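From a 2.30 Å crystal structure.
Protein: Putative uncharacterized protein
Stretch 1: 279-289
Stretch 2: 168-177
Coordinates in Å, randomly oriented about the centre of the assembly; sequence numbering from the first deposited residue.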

# COMPACT_ATOMS: atom_id res chain seq x y z
N ILE A 279 0.51 -5.20 -7.09
CA ILE A 279 0.84 -6.48 -6.46
C ILE A 279 2.05 -6.32 -5.54
O ILE A 279 2.06 -6.84 -4.42
CB ILE A 279 1.07 -7.58 -7.51
CG1 ILE A 279 -0.24 -7.90 -8.23
CG2 ILE A 279 1.68 -8.82 -6.87
CD1 ILE A 279 -0.09 -8.75 -9.47
N SER A 280 3.06 -5.60 -6.01
CA SER A 280 4.25 -5.31 -5.21
C SER A 280 3.93 -4.41 -4.02
O SER A 280 4.53 -4.54 -2.96
CB SER A 280 5.35 -4.67 -6.08
OG SER A 280 6.48 -4.35 -5.29
N SER A 281 2.99 -3.49 -4.21
CA SER A 281 2.55 -2.62 -3.12
C SER A 281 1.86 -3.44 -2.04
O SER A 281 1.98 -3.14 -0.85
CB SER A 281 1.60 -1.54 -3.64
OG SER A 281 1.11 -0.74 -2.58
N LYS A 282 1.12 -4.47 -2.46
CA LYS A 282 0.54 -5.41 -1.52
C LYS A 282 1.65 -6.10 -0.74
O LYS A 282 1.52 -6.30 0.46
CB LYS A 282 -0.35 -6.44 -2.24
CG LYS A 282 -0.71 -7.67 -1.41
CD LYS A 282 -1.52 -7.33 -0.16
CE LYS A 282 -1.73 -8.58 0.69
NZ LYS A 282 -2.44 -8.32 1.97
N VAL A 283 2.74 -6.44 -1.42
CA VAL A 283 3.86 -7.11 -0.76
C VAL A 283 4.43 -6.29 0.40
O VAL A 283 4.53 -6.79 1.52
CB VAL A 283 5.00 -7.47 -1.75
CG1 VAL A 283 6.17 -8.12 -1.02
CG2 VAL A 283 4.48 -8.38 -2.84
N ASN A 284 4.78 -5.03 0.15
CA ASN A 284 5.36 -4.21 1.23
C ASN A 284 4.38 -3.90 2.35
O ASN A 284 4.75 -3.89 3.53
CB ASN A 284 6.05 -2.93 0.70
CG ASN A 284 5.07 -1.84 0.31
OD1 ASN A 284 4.45 -1.20 1.17
ND2 ASN A 284 4.94 -1.60 -0.99
N GLN A 285 3.12 -3.68 2.00
CA GLN A 285 2.10 -3.38 3.00
C GLN A 285 1.75 -4.61 3.84
O GLN A 285 1.22 -4.50 4.94
CB GLN A 285 0.86 -2.77 2.36
CG GLN A 285 1.11 -1.37 1.80
CD GLN A 285 -0.12 -0.73 1.19
OE1 GLN A 285 -1.02 -0.30 1.91
NE2 GLN A 285 -0.16 -0.67 -0.13
N TRP A 286 2.08 -5.79 3.31
CA TRP A 286 1.78 -7.04 3.99
C TRP A 286 3.05 -7.63 4.59
O TRP A 286 3.06 -8.77 5.07
CB TRP A 286 1.11 -8.01 3.02
CG TRP A 286 0.44 -9.21 3.63
CD1 TRP A 286 0.56 -10.51 3.22
CD2 TRP A 286 -0.45 -9.23 4.76
NE1 TRP A 286 -0.20 -11.33 4.02
CE2 TRP A 286 -0.83 -10.57 4.97
CE3 TRP A 286 -0.97 -8.24 5.61
CZ2 TRP A 286 -1.69 -10.95 5.99
CZ3 TRP A 286 -1.83 -8.63 6.62
CH2 TRP A 286 -2.18 -9.97 6.80
N THR A 287 4.13 -6.85 4.56
CA THR A 287 5.41 -7.25 5.15
C THR A 287 6.04 -6.10 5.94
O THR A 287 5.97 -6.07 7.17
CB THR A 287 6.42 -7.75 4.10
OG1 THR A 287 6.57 -6.78 3.05
CG2 THR A 287 5.96 -9.08 3.49
N LEU A 288 6.65 -5.16 5.23
CA LEU A 288 7.32 -4.01 5.84
C LEU A 288 6.41 -3.20 6.75
O LEU A 288 6.83 -2.74 7.82
CB LEU A 288 7.94 -3.11 4.77
CG LEU A 288 8.74 -1.91 5.28
CD1 LEU A 288 10.03 -2.35 5.97
CD2 LEU A 288 9.03 -0.92 4.16
N LEU A 289 5.16 -3.01 6.33
CA LEU A 289 4.20 -2.22 7.09
C LEU A 289 3.93 -2.83 8.46
O LEU A 289 3.90 -2.13 9.47
CB LEU A 289 2.88 -2.09 6.32
CG LEU A 289 2.16 -0.74 6.35
CD1 LEU A 289 0.66 -0.93 6.18
CD2 LEU A 289 2.47 0.06 7.60
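Stretch 2, residues 168-177: VFVSLYAIYI

Two helices packed in roughly opposite directions can use aromatic side chains to fill the space between their axes, and the contact between residues 168-177 and 279-289 is a worked example. Stretch 2 is helical throughout. Stretch 1 is helical from I279 to Q285, leaves helical geometry at W286 and becomes helical again at L288. The axes of helices 168-177 and 279-285 lie at 146° between their N-to-C directions and approach to 10.3 Å, a spacing that leaves room for aromatic rings. The backbones come nearest at the break, where the CA atoms of T287 and F169 are 4.7 Å apart and T287 O lies 3.2 Å from F169 CB.

From there F169, Y173 and Y176, all with CA-to-CB toward stretch 1, follow the partner back along its helix. Y173 rests against both sides of the break: its CD2 is 3.9 Å from L288 CB and its CE1 3.4 Å from N284 CB. T287 OG1, 3.5 Å from Y173 CB, donates its hydrogen bond within its own stretch, to V283 O at 2.6 Å. V283 CG1 sits over the face of the Y176 ring, 3.9 Å from its centroid, while S280 OG and Y176 OH lie 2.9 Å apart. One water joins S280 OG (2.8 Å), Y173 OH (3.2 Å) and N284 ND2 (3.2 Å), bridging the stretches.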

# COMPACT_ATOMS: atom_id res chain seq x y z
N VAL A 168 10.90 -10.71 11.32
CA VAL A 168 10.60 -11.64 10.24
C VAL A 168 10.01 -10.91 9.03
O VAL A 168 10.50 -11.05 7.91
CB VAL A 168 9.62 -12.75 10.69
CG1 VAL A 168 9.25 -13.64 9.52
CG2 VAL A 168 10.24 -13.56 11.81
N PHE A 169 8.96 -10.13 9.27
CA PHE A 169 8.29 -9.37 8.21
C PHE A 169 9.24 -8.42 7.49
O PHE A 169 9.20 -8.31 6.26
CB PHE A 169 7.10 -8.59 8.77
CG PHE A 169 5.91 -9.45 9.07
CD1 PHE A 169 5.26 -10.14 8.06
CD2 PHE A 169 5.43 -9.57 10.37
CE1 PHE A 169 4.16 -10.94 8.33
CE2 PHE A 169 4.33 -10.37 10.65
CZ PHE A 169 3.70 -11.05 9.63
N VAL A 170 10.09 -7.74 8.24
CA VAL A 170 11.08 -6.85 7.64
C VAL A 170 12.13 -7.65 6.86
O VAL A 170 12.57 -7.23 5.79
CB VAL A 170 11.76 -5.95 8.71
CG1 VAL A 170 12.96 -5.22 8.13
CG2 VAL A 170 10.76 -4.96 9.29
N SER A 171 12.51 -8.81 7.40
CA SER A 171 13.46 -9.69 6.72
C SER A 171 12.91 -10.17 5.38
O SER A 171 13.63 -10.17 4.38
CB SER A 171 13.81 -10.89 7.60
OG SER A 171 14.51 -10.49 8.77
N LEU A 172 11.65 -10.59 5.38
CA LEU A 172 11.00 -11.04 4.16
C LEU A 172 11.05 -9.96 3.08
O LEU A 172 11.38 -10.24 1.93
CB LEU A 172 9.56 -11.46 4.43
CG LEU A 172 9.35 -12.82 5.11
CD1 LEU A 172 7.88 -13.02 5.47
CD2 LEU A 172 9.84 -13.95 4.22
N TYR A 173 10.72 -8.73 3.47
CA TYR A 173 10.72 -7.64 2.51
C TYR A 173 12.13 -7.29 2.04
O TYR A 173 12.34 -7.03 0.85
CB TYR A 173 10.02 -6.40 3.07
CG TYR A 173 9.87 -5.32 2.02
CD1 TYR A 173 9.05 -5.51 0.93
CD2 TYR A 173 10.57 -4.12 2.12
CE1 TYR A 173 8.91 -4.54 -0.04
CE2 TYR A 173 10.43 -3.13 1.16
CZ TYR A 173 9.60 -3.35 0.08
OH TYR A 173 9.46 -2.38 -0.89
N ALA A 174 13.08 -7.29 2.96
CA ALA A 174 14.48 -7.01 2.63
C ALA A 174 15.02 -8.00 1.61
O ALA A 174 15.68 -7.62 0.64
CB ALA A 174 15.34 -7.01 3.89
N ILE A 175 14.74 -9.28 1.83
CA ILE A 175 15.13 -10.34 0.90
C ILE A 175 14.41 -10.16 -0.44
O ILE A 175 15.00 -10.33 -1.51
CB ILE A 175 14.81 -11.74 1.47
CG1 ILE A 175 15.67 -12.01 2.71
CG2 ILE A 175 15.03 -12.82 0.42
CD1 ILE A 175 15.42 -13.37 3.32
N TYR A 176 13.12 -9.81 -0.37
CA TYR A 176 12.33 -9.55 -1.56
C TYR A 176 12.91 -8.41 -2.39
O TYR A 176 13.03 -8.52 -3.61
CB TYR A 176 10.88 -9.25 -1.18
CG TYR A 176 10.08 -8.62 -2.29
CD1 TYR A 176 9.77 -9.34 -3.44
CD2 TYR A 176 9.63 -7.31 -2.19
CE1 TYR A 176 9.03 -8.76 -4.47
CE2 TYR A 176 8.89 -6.73 -3.21
CZ TYR A 176 8.60 -7.46 -4.34
OH TYR A 176 7.86 -6.89 -5.36
N ILE A 177 13.25 -7.32 -1.73
CA ILE A 177 13.88 -6.18 -2.39
C ILE A 177 15.20 -6.59 -3.04
O ILE A 177 15.44 -6.28 -4.21
CB ILE A 177 14.13 -5.03 -1.40
CG1 ILE A 177 12.81 -4.33 -1.07
CG2 ILE A 177 15.12 -4.03 -1.98
CD1 ILE A 177 12.07 -3.83 -2.30
O HOH W 1 7.11 -2.99 -2.91